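Local coordinates for peroxisomal acyl-coenzyme A oxidase 1 (Arabidopsis thaliana, PDB 1W07), which uses FAD to desaturate long- and medium-chain acyl-CoAs to 2-trans-enoyl-CoAs, reducing oxygen to hydrogen peroxide in peroxisomal beta-oxidation, at residues Lys13-Val18 with Arg597-Ala602; Glu19-Val24 with Val604-Tyr609; Thr151-Asp156 with Val188-Ile193; Lys158-Val163 with Ile249-Met254. The protein carries 1 engineered substitution. All coordinates share one frame; numbering follows the deposited sequence.

Contact 1. Residues Lys13-Val18 with Arg597-Ala602; sequences KAEFDV and RPNAVA
The side-chain amide of Asn599 grips the segment 13-18 with both of its polar atoms. Its OD1 receives the backbone N-H of Glu15 in the plane of the carbonyl (Glu15 N to Asn599 OD1 2.8 Å, 161° at the hydrogen). Asn599 ND2 gives a straight bond to Glu15 OE1 at 3.1 Å, reaching that oxygen from above the carboxylate plane. Two bonds to one residue hold the amide against rotation, and a further bond from ND2 to the carbonyl of Gln595 reinforces this. The rim of the Phe16 ring lies beside the same oxygen, with CD2 3.3 Å from Asn599 OD1. One turn on, the methyl group of Ala602 is shared: its CB is 3.6 Å from Ala14 CB and likewise 3.6 Å from Phe16 CZ. Further out, the extended Lys13 chain brings NZ to 3.4 Å from Arg597 NH2, two like charges whose repulsion is probably eased by Glu10, which forms salt bridges with both residues; Asp326 takes Arg597 NE. This packing of the acyl-CoA oxidase fold sets the loop between N-terminal helices 8-12 and 18-26 against the C-terminal helical region.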
# COMPACT_ATOMS: atom_id res chain seq x y z
N LYS B 13 -6.38 10.90 -30.21
CA LYS B 13 -5.42 11.94 -29.85
C LYS B 13 -3.98 11.45 -29.97
O LYS B 13 -3.04 12.25 -29.96
CB LYS B 13 -5.64 12.43 -28.43
CG LYS B 13 -6.88 13.27 -28.25
CD LYS B 13 -7.05 13.62 -26.79
CE LYS B 13 -8.34 14.36 -26.51
NZ LYS B 13 -8.54 14.57 -25.04
N ALA B 14 -3.81 10.13 -30.07
CA ALA B 14 -2.48 9.53 -30.17
C ALA B 14 -1.65 10.16 -31.27
O ALA B 14 -2.14 10.37 -32.38
CB ALA B 14 -2.60 8.02 -30.40
N GLU B 15 -0.39 10.44 -30.95
CA GLU B 15 0.55 11.03 -31.91
C GLU B 15 1.59 10.00 -32.33
O GLU B 15 2.70 10.34 -32.71
CB GLU B 15 1.23 12.25 -31.28
CG GLU B 15 0.23 13.32 -30.87
CD GLU B 15 0.85 14.44 -30.07
OE1 GLU B 15 1.77 14.15 -29.27
OE2 GLU B 15 0.40 15.59 -30.22
N PHE B 16 1.22 8.73 -32.24
CA PHE B 16 2.11 7.63 -32.63
C PHE B 16 1.21 6.43 -32.94
O PHE B 16 0.08 6.38 -32.46
CB PHE B 16 3.08 7.33 -31.47
CG PHE B 16 2.43 6.66 -30.30
CD1 PHE B 16 2.52 5.28 -30.14
CD2 PHE B 16 1.68 7.39 -29.38
CE1 PHE B 16 1.87 4.64 -29.07
CE2 PHE B 16 1.04 6.76 -28.32
CZ PHE B 16 1.13 5.38 -28.16
N ASP B 17 1.70 5.49 -33.76
CA ASP B 17 0.89 4.32 -34.11
C ASP B 17 1.03 3.25 -33.05
O ASP B 17 2.09 2.65 -32.88
CB ASP B 17 1.28 3.76 -35.48
CG ASP B 17 0.74 4.60 -36.65
OD1 ASP B 17 -0.39 5.11 -36.54
OD2 ASP B 17 1.43 4.71 -37.68
N VAL B 18 -0.07 3.04 -32.32
CA VAL B 18 -0.13 2.08 -31.23
C VAL B 18 0.26 0.66 -31.61
O VAL B 18 0.91 -0.03 -30.83
CB VAL B 18 -1.55 2.06 -30.57
CG1 VAL B 18 -2.61 1.64 -31.59
CG2 VAL B 18 -1.55 1.14 -29.33
N ARG B 597 0.21 13.60 -22.18
CA ARG B 597 -1.24 13.60 -21.94
C ARG B 597 -2.12 13.05 -23.06
O ARG B 597 -2.95 12.17 -22.83
CB ARG B 597 -1.71 15.02 -21.58
CG ARG B 597 -3.23 15.25 -21.68
CD ARG B 597 -4.03 14.36 -20.75
NE ARG B 597 -5.47 14.55 -20.94
CZ ARG B 597 -6.23 13.82 -21.74
NH1 ARG B 597 -5.70 12.82 -22.44
NH2 ARG B 597 -7.52 14.08 -21.84
N PRO B 598 -1.97 13.59 -24.30
CA PRO B 598 -2.79 13.10 -25.41
C PRO B 598 -2.45 11.69 -25.86
O PRO B 598 -3.25 11.02 -26.52
CB PRO B 598 -2.56 14.17 -26.49
CG PRO B 598 -1.15 14.61 -26.23
CD PRO B 598 -1.09 14.70 -24.72
N ASN B 599 -1.26 11.24 -25.47
CA ASN B 599 -0.80 9.90 -25.81
C ASN B 599 -1.04 8.86 -24.73
O ASN B 599 -0.87 7.67 -24.99
CB ASN B 599 0.70 9.95 -26.11
CG ASN B 599 1.02 10.80 -27.30
OD1 ASN B 599 0.79 10.40 -28.44
ND2 ASN B 599 1.52 12.00 -27.05
N ALA B 600 -1.47 9.30 -23.55
CA ALA B 600 -1.66 8.40 -22.39
C ALA B 600 -2.44 7.12 -22.65
O ALA B 600 -1.91 6.02 -22.48
CB ALA B 600 -2.29 9.16 -21.20
N VAL B 601 -3.70 7.26 -23.04
CA VAL B 601 -4.51 6.08 -23.28
C VAL B 601 -3.88 5.12 -24.28
O VAL B 601 -3.87 3.92 -24.05
CB VAL B 601 -5.92 6.47 -23.73
CG1 VAL B 601 -6.70 5.21 -24.15
CG2 VAL B 601 -6.63 7.22 -22.59
N ALA B 602 -3.38 5.65 -25.39
CA ALA B 602 -2.74 4.80 -26.40
C ALA B 602 -1.49 4.14 -25.83
O ALA B 602 -1.19 2.99 -26.16
CB ALA B 602 -2.38 5.64 -27.65

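Contact 2. Residues Glu19-Val24 with Val604-Tyr609; sequences EDMKIV and VDAFNY
Lys22 lies along the turn Asp605-Asn608. The start is at the backbone, where the CA-H of Lys22 points at Ala606 O with 153° at the hydrogen. CB stands 3.8 Å from Ala606 O and CG closes to 3.4 Å from that same oxygen, CG being anti to the carbonyl carbon of Lys22. From CG onward the chain is fully extended and passes along the turn, so that CD faces Asn608 OD1 and CE comes 3.6 Å from Asp605 O. At the tip NZ has two partners: a weak hydrogen bond to Asn608 OD1 at 3.2 Å, and a salt bridge with Glu19 OE2, one helical turn back, also 3.2 Å from Lys22 NZ and met on its syn lone pair. The receiving element is a type I beta turn, whose last residue has positive phi, and it joins the C-terminal helical region to N-terminal helix 18-26. An alanine here would remove the chain beyond CB, and with it the weak bond to Asn608 and the ion pair with Glu19, and would probably loosen the helix against the turn. Asn608 ND2 has Asp36 as its own partner. A water donates to Lys22 O at 2.9 Å and to Ala606 O at 2.7 Å, bridging the backbones. On the neighbouring flank Met21 CG presses on Ala606 CB at 3.5 Å, a tight carbon contact, while Tyr342 of helix 328-363 touches both residues.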
# COMPACT_ATOMS: atom_id res chain seq x y z
N GLU B 19 -0.13 0.22 -32.80
CA GLU B 19 0.19 -1.14 -33.22
C GLU B 19 1.70 -1.40 -33.23
O GLU B 19 2.14 -2.51 -32.92
CB GLU B 19 -0.43 -1.44 -34.60
CG GLU B 19 -1.97 -1.47 -34.58
CD GLU B 19 -2.57 -2.38 -33.49
OE1 GLU B 19 -2.25 -3.59 -33.45
OE2 GLU B 19 -3.37 -1.89 -32.66
N ASP B 20 2.49 -0.38 -33.55
CA ASP B 20 3.96 -0.50 -33.56
C ASP B 20 4.50 -0.47 -32.14
O ASP B 20 5.47 -1.16 -31.82
CB ASP B 20 4.58 0.64 -34.36
CG ASP B 20 4.35 0.49 -35.86
OD1 ASP B 20 4.93 -0.45 -36.44
OD2 ASP B 20 3.59 1.29 -36.44
N MET B 21 3.89 0.33 -31.27
CA MET B 21 4.31 0.38 -29.88
C MET B 21 4.05 -0.97 -29.22
O MET B 21 4.77 -1.36 -28.30
CB MET B 21 3.56 1.47 -29.11
CG MET B 21 4.12 1.71 -27.71
SD MET B 21 5.83 2.27 -27.74
CE MET B 21 5.61 4.06 -27.76
N LYS B 22 3.01 -1.68 -29.66
CA LYS B 22 2.67 -2.99 -29.10
C LYS B 22 3.83 -3.96 -29.30
O LYS B 22 4.11 -4.79 -28.44
CB LYS B 22 1.42 -3.58 -29.76
CG LYS B 22 0.11 -2.91 -29.33
CD LYS B 22 -1.10 -3.58 -29.97
CE LYS B 22 -2.40 -3.01 -29.40
NZ LYS B 22 -3.60 -3.61 -30.03
N ILE B 23 4.49 -3.86 -30.45
CA ILE B 23 5.63 -4.74 -30.76
C ILE B 23 6.81 -4.41 -29.85
O ILE B 23 7.55 -5.29 -29.43
CB ILE B 23 6.06 -4.57 -32.22
CG1 ILE B 23 4.88 -4.87 -33.15
CG2 ILE B 23 7.26 -5.48 -32.51
CD1 ILE B 23 4.29 -6.25 -32.95
N VAL B 24 7.00 -3.12 -29.57
CA VAL B 24 8.08 -2.69 -28.69
C VAL B 24 7.90 -3.32 -27.31
O VAL B 24 8.85 -3.85 -26.73
CB VAL B 24 8.08 -1.14 -28.52
CG1 VAL B 24 9.12 -0.73 -27.50
CG2 VAL B 24 8.33 -0.46 -29.86
N VAL B 604 -1.08 2.96 -22.92
CA VAL B 604 -1.41 1.78 -22.13
C VAL B 604 -2.09 0.72 -22.99
O VAL B 604 -2.10 -0.46 -22.64
CB VAL B 604 -2.31 2.12 -20.89
CG1 VAL B 604 -1.58 3.14 -20.02
CG2 VAL B 604 -3.72 2.61 -21.32
N ASP B 605 -2.64 1.14 -24.14
CA ASP B 605 -3.29 0.18 -25.04
C ASP B 605 -2.17 -0.65 -25.66
O ASP B 605 -2.37 -1.80 -26.06
CB ASP B 605 -4.05 0.88 -26.17
CG ASP B 605 -5.30 1.61 -25.70
OD1 ASP B 605 -5.91 1.20 -24.68
OD2 ASP B 605 -5.69 2.60 -26.38
N ALA B 606 -0.97 -0.07 -25.73
CA ALA B 606 0.18 -0.77 -26.29
C ALA B 606 0.47 -2.07 -25.54
O ALA B 606 1.13 -2.96 -26.07
CB ALA B 606 1.40 0.14 -26.28
N PHE B 607 -0.01 -2.17 -24.31
CA PHE B 607 0.19 -3.36 -23.48
C PHE B 607 -0.59 -4.53 -24.08
O PHE B 607 -0.27 -5.70 -23.86
CB PHE B 607 -0.30 -3.09 -22.04
CG PHE B 607 0.40 -1.93 -21.37
CD1 PHE B 607 -0.23 -1.22 -20.34
CD2 PHE B 607 1.69 -1.55 -21.75
CE1 PHE B 607 0.43 -0.15 -19.70
CE2 PHE B 607 2.35 -0.49 -21.12
CZ PHE B 607 1.72 0.21 -20.10
N ASN B 608 -1.63 -4.18 -24.84
CA ASN B 608 -2.46 -5.18 -25.50
C ASN B 608 -3.17 -6.16 -24.56
O ASN B 608 -3.34 -7.34 -24.89
CB ASN B 608 -1.62 -5.96 -26.52
CG ASN B 608 -2.47 -6.72 -27.49
OD1 ASN B 608 -3.40 -6.17 -28.07
ND2 ASN B 608 -2.16 -8.00 -27.68
N TYR B 609 -3.57 -5.68 -23.39
CA TYR B 609 -4.25 -6.51 -22.40
C TYR B 609 -5.73 -6.69 -22.73
O TYR B 609 -6.40 -5.75 -23.16
CB TYR B 609 -4.13 -5.86 -21.01
CG TYR B 609 -2.75 -5.93 -20.41
CD1 TYR B 609 -2.27 -4.90 -19.60
CD2 TYR B 609 -1.91 -7.04 -20.62
CE1 TYR B 609 -1.00 -4.95 -19.01
CE2 TYR B 609 -0.63 -7.10 -20.03
CZ TYR B 609 -0.19 -6.05 -19.23
OH TYR B 609 1.05 -6.09 -18.61
O HOH W 1 1.91 -5.46 -26.61

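Contact 3. Residues Thr151-Asp156 with Val188-Ile193; sequences TTATLD and VYARLI. Engineered in segment 151-156: Leu155 (natural residue Phe).
Strands 152-156 and 188-193 run parallel with a 42° twist between their axes, joined by a ladder of four backbone hydrogen bonds: Arg191 N to Thr151 O, Ala153 N to Arg191 O, Ile193 N to Ala153 O and Leu155 N to Ile193 O. The shortest is Ile193 N to Ala153 O at 2.8 Å, almost straight at 169°, although its donor stands above the carbonyl plane. Leu155, an engineered substitution for phenylalanine, joins this ladder through its backbone, and its side chain leads off toward Phe162. Thr152, Thr154, Arg191 and Ile193 share one face. There Ile193 lies across the two threonines, its CD1 3.7 Å from Thr152 CG2 and 3.6 Å from Thr154 OG1, while its other branch, CG2, rests 3.7 Å from Thr154 CG2. Arg191 CG passes 3.5 Å from Thr151 O before the chain bends at chi3 and carries the guanidinium to Asp198. Ala153 and Leu192 occupy the opposite face. Where the ladder begins, packing is close, with Ala190 CB only 3.0 Å from Thr151 O and 3.6 Å from Thr151 CG2. Strand 185-194 also pairs with strand 197-207. Such parallel pairing, with no helix in the connection, belongs to the middle beta domain of the acyl-CoA dehydrogenase fold, here with strand 185-194 directly beside strand 133-136, which carries the FAD-binding Tyr135, whose ring meets that of Tyr189.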
# COMPACT_ATOMS: atom_id res chain seq x y z
N THR B 151 16.71 -27.03 9.96
CA THR B 151 16.43 -28.40 9.55
C THR B 151 17.76 -29.12 9.28
O THR B 151 18.68 -28.55 8.69
CB THR B 151 15.54 -28.44 8.29
OG1 THR B 151 14.30 -27.78 8.58
CG2 THR B 151 15.24 -29.90 7.87
N THR B 152 17.87 -30.35 9.75
CA THR B 152 19.10 -31.10 9.56
C THR B 152 18.94 -32.32 8.67
O THR B 152 17.86 -32.89 8.58
CB THR B 152 19.69 -31.56 10.91
OG1 THR B 152 18.73 -32.35 11.60
CG2 THR B 152 20.03 -30.37 11.76
N ALA B 153 20.04 -32.70 8.02
CA ALA B 153 20.09 -33.88 7.17
C ALA B 153 21.37 -34.64 7.56
O ALA B 153 22.46 -34.31 7.10
CB ALA B 153 20.13 -33.47 5.70
N THR B 154 21.22 -35.64 8.43
CA THR B 154 22.37 -36.41 8.91
C THR B 154 22.45 -37.78 8.24
O THR B 154 21.48 -38.55 8.26
CB THR B 154 22.31 -36.60 10.44
OG1 THR B 154 21.91 -35.37 11.05
CG2 THR B 154 23.68 -37.03 10.99
N LEU B 155 23.60 -38.09 7.66
CA LEU B 155 23.78 -39.37 6.98
C LEU B 155 23.86 -40.54 7.95
O LEU B 155 24.41 -40.41 9.04
CB LEU B 155 25.04 -39.35 6.12
CG LEU B 155 25.34 -40.66 5.37
CD1 LEU B 155 24.22 -40.95 4.37
CD2 LEU B 155 26.68 -40.55 4.66
N ASP B 156 23.31 -41.67 7.53
CA ASP B 156 23.33 -42.90 8.32
C ASP B 156 24.03 -43.97 7.47
O ASP B 156 23.39 -44.67 6.69
CB ASP B 156 21.90 -43.37 8.63
CG ASP B 156 21.86 -44.57 9.56
OD1 ASP B 156 22.80 -45.39 9.49
OD2 ASP B 156 20.90 -44.69 10.35
N VAL B 188 14.11 -30.29 -0.30
CA VAL B 188 14.27 -29.74 1.04
C VAL B 188 15.71 -29.29 1.32
O VAL B 188 16.66 -30.00 1.00
CB VAL B 188 13.86 -30.76 2.13
CG1 VAL B 188 14.05 -30.15 3.54
CG2 VAL B 188 12.41 -31.23 1.88
N TYR B 189 15.85 -28.10 1.91
CA TYR B 189 17.17 -27.58 2.23
C TYR B 189 17.42 -27.68 3.74
O TYR B 189 16.60 -27.26 4.55
CB TYR B 189 17.32 -26.13 1.73
CG TYR B 189 17.40 -26.05 0.22
CD1 TYR B 189 16.24 -26.04 -0.55
CD2 TYR B 189 18.63 -26.09 -0.44
CE1 TYR B 189 16.30 -26.08 -1.95
CE2 TYR B 189 18.70 -26.13 -1.84
CZ TYR B 189 17.53 -26.13 -2.58
OH TYR B 189 17.59 -26.24 -3.95
N ALA B 190 18.55 -28.28 4.09
CA ALA B 190 18.91 -28.48 5.48
C ALA B 190 20.42 -28.52 5.63
O ALA B 190 21.15 -28.62 4.64
CB ALA B 190 18.31 -29.80 5.99
N ARG B 191 20.88 -28.44 6.87
CA ARG B 191 22.30 -28.49 7.17
C ARG B 191 22.80 -29.90 6.92
O ARG B 191 22.29 -30.86 7.51
CB ARG B 191 22.53 -28.10 8.63
CG ARG B 191 21.73 -26.89 9.09
CD ARG B 191 22.30 -26.29 10.37
NE ARG B 191 23.55 -25.60 10.11
CZ ARG B 191 23.65 -24.35 9.66
NH1 ARG B 191 22.56 -23.63 9.44
NH2 ARG B 191 24.84 -23.84 9.40
N LEU B 192 23.78 -30.04 6.05
CA LEU B 192 24.34 -31.36 5.74
C LEU B 192 25.24 -31.81 6.89
O LEU B 192 26.26 -31.19 7.18
CB LEU B 192 25.14 -31.29 4.43
CG LEU B 192 25.38 -32.59 3.66
CD1 LEU B 192 26.20 -32.28 2.42
CD2 LEU B 192 26.10 -33.60 4.53
N ILE B 193 24.85 -32.90 7.54
CA ILE B 193 25.62 -33.42 8.66
C ILE B 193 26.16 -34.82 8.34
O ILE B 193 25.39 -35.73 8.00
CB ILE B 193 24.78 -33.49 9.94
CG1 ILE B 193 24.20 -32.10 10.27
CG2 ILE B 193 25.63 -33.94 11.10
CD1 ILE B 193 23.32 -32.09 11.52

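Contact 4. Residues Lys158-Val163 with Ile249-Met254; sequences KTDEFV and IPRDQM
Backbone bonds set the pairing: Phe162 and Ile249 form a hydrogen-bonded antiparallel pair, with a short Phe162 N to Ile249 O bond of 2.6 Å nearly along the C=O axis and a return bond from Ile249 N to Phe162 O at 3.0 Å. Beyond the non-hydrogen-bonded pair Glu161-Pro250, Arg251 N donates to Asp160 O at 3.1 Å. Charge adds a second link between the same residues. Arg251 bends at chi3 so that NE meets the syn lone pair of Asp160 OD1 at 2.7 Å, within the guanidinium plane, the carboxylate being turned 42° from that plane. A water donates to Asp160 OD2 and accepts from Asp252 N. An alanine here in place of Arg251 would remove the salt bridge and would probably leave the Asp160 carboxylate less firmly oriented. Asp160 and Glu161 together face Asp156 in a G1 beta bulge, phi 59° at Asp160, at the start of strand 161-165 in the middle beta domain. Apolar contacts centre on Phe162, whose CB lies 3.6 Å from Ile249 CG1 and whose CE1 lies 3.6 Å from Met254 CB. Met254 SD is 4.7 Å from the centroid of the Phe162 ring, an oblique Met-aromatic contact, and Phe204 meets the ring edge-to-face.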
# COMPACT_ATOMS: atom_id res chain seq x y z
N LYS B 158 25.24 -46.92 8.12
CA LYS B 158 24.73 -48.27 8.30
C LYS B 158 23.49 -48.60 7.49
O LYS B 158 23.14 -49.77 7.31
CB LYS B 158 24.46 -48.52 9.79
CG LYS B 158 25.69 -48.44 10.68
CD LYS B 158 26.82 -49.35 10.18
CE LYS B 158 27.95 -49.49 11.19
NZ LYS B 158 27.50 -50.20 12.43
N THR B 159 22.81 -47.57 6.98
CA THR B 159 21.61 -47.80 6.19
C THR B 159 21.70 -47.07 4.85
O THR B 159 20.85 -47.23 3.98
CB THR B 159 20.35 -47.30 6.94
OG1 THR B 159 20.43 -45.89 7.14
CG2 THR B 159 20.23 -47.99 8.30
N ASP B 160 22.74 -46.26 4.69
CA ASP B 160 22.93 -45.50 3.46
C ASP B 160 21.73 -44.58 3.22
O ASP B 160 21.21 -44.49 2.10
CB ASP B 160 23.14 -46.45 2.28
CG ASP B 160 23.68 -45.74 1.06
OD1 ASP B 160 24.60 -44.90 1.22
OD2 ASP B 160 23.21 -46.03 -0.06
N GLU B 161 21.30 -43.89 4.27
CA GLU B 161 20.17 -42.98 4.18
C GLU B 161 20.46 -41.65 4.87
O GLU B 161 21.33 -41.55 5.73
CB GLU B 161 18.93 -43.60 4.83
CG GLU B 161 18.46 -44.91 4.23
CD GLU B 161 17.18 -45.40 4.87
OE1 GLU B 161 17.19 -45.70 6.09
OE2 GLU B 161 16.15 -45.50 4.16
N PHE B 162 19.72 -40.62 4.49
CA PHE B 162 19.87 -39.31 5.13
C PHE B 162 18.69 -39.14 6.07
O PHE B 162 17.54 -39.32 5.67
CB PHE B 162 19.87 -38.19 4.09
CG PHE B 162 21.24 -37.82 3.60
CD1 PHE B 162 21.63 -38.07 2.29
CD2 PHE B 162 22.13 -37.20 4.46
CE1 PHE B 162 22.90 -37.72 1.85
CE2 PHE B 162 23.39 -36.84 4.04
CZ PHE B 162 23.78 -37.09 2.73
N VAL B 163 18.97 -38.81 7.32
CA VAL B 163 17.92 -38.60 8.30
C VAL B 163 17.57 -37.12 8.36
O VAL B 163 18.32 -36.32 8.92
CB VAL B 163 18.35 -39.07 9.70
CG1 VAL B 163 17.24 -38.80 10.71
CG2 VAL B 163 18.72 -40.56 9.68
N ILE B 249 15.69 -40.87 3.91
CA ILE B 249 15.69 -40.88 2.45
C ILE B 249 17.00 -41.47 1.96
O ILE B 249 18.02 -41.39 2.64
CB ILE B 249 15.56 -39.46 1.86
CG1 ILE B 249 16.76 -38.62 2.31
CG2 ILE B 249 14.24 -38.83 2.28
CD1 ILE B 249 16.92 -37.32 1.55
N PRO B 250 16.99 -42.08 0.76
CA PRO B 250 18.21 -42.67 0.19
C PRO B 250 19.32 -41.62 0.04
O PRO B 250 19.06 -40.47 -0.30
CB PRO B 250 17.73 -43.20 -1.15
CG PRO B 250 16.31 -43.60 -0.86
CD PRO B 250 15.82 -42.41 -0.07
N ARG B 251 20.55 -42.04 0.31
CA ARG B 251 21.69 -41.15 0.20
C ARG B 251 21.76 -40.50 -1.18
O ARG B 251 22.21 -39.36 -1.32
CB ARG B 251 22.98 -41.93 0.46
CG ARG B 251 24.26 -41.11 0.37
CD ARG B 251 25.50 -41.97 0.64
NE ARG B 251 25.67 -43.02 -0.37
CZ ARG B 251 26.11 -42.81 -1.60
NH1 ARG B 251 26.45 -41.59 -1.99
NH2 ARG B 251 26.18 -43.82 -2.46
N ASP B 252 21.31 -41.22 -2.20
CA ASP B 252 21.36 -40.70 -3.56
C ASP B 252 20.29 -39.65 -3.85
O ASP B 252 20.23 -39.12 -4.96
CB ASP B 252 21.26 -41.86 -4.55
CG ASP B 252 19.87 -42.43 -4.64
OD1 ASP B 252 19.21 -42.58 -3.59
OD2 ASP B 252 19.43 -42.73 -5.77
N GLN B 253 19.45 -39.35 -2.86
CA GLN B 253 18.41 -38.35 -3.06
C GLN B 253 18.92 -36.95 -2.70
O GLN B 253 18.18 -35.96 -2.70
CB GLN B 253 17.15 -38.70 -2.28
CG GLN B 253 16.08 -39.37 -3.15
CD GLN B 253 14.84 -39.80 -2.39
OE1 GLN B 253 14.25 -39.01 -1.65
NE2 GLN B 253 14.44 -41.05 -2.56
N MET B 254 20.21 -36.88 -2.39
CA MET B 254 20.85 -35.61 -2.08
C MET B 254 21.37 -35.07 -3.40
O MET B 254 22.12 -35.75 -4.10
CB MET B 254 22.04 -35.82 -1.14
CG MET B 254 22.85 -34.54 -0.90
SD MET B 254 24.51 -34.82 -0.20
CE MET B 254 25.42 -33.53 -0.98
O HOH W 2 21.28 -44.37 -1.63

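The four contacts form two pairs on opposite sides of the chain's centre, contacts 1 and 3 having centres about 58 Å apart. Contacts 1 and 2, centred about 11 Å from each other, share helix 600-605 and touch where Phe16 CE1 meets Met21 CB at 3.6 Å; they bring the N-terminal part of the chain against residues 597-609. Contacts 3 and 4, about 10 Å apart by centres, lie in one sheet and are stitched by probable hydrogen bonds, Asp156 N to Glu161 O and Thr154 O to Val163 N. Contacts 1 and 3 come nearest to FAD: the Tyr189 side chain is about 7 Å, and that of Arg597 about 12 Å, from a bound FAD, not necessarily the same molecule.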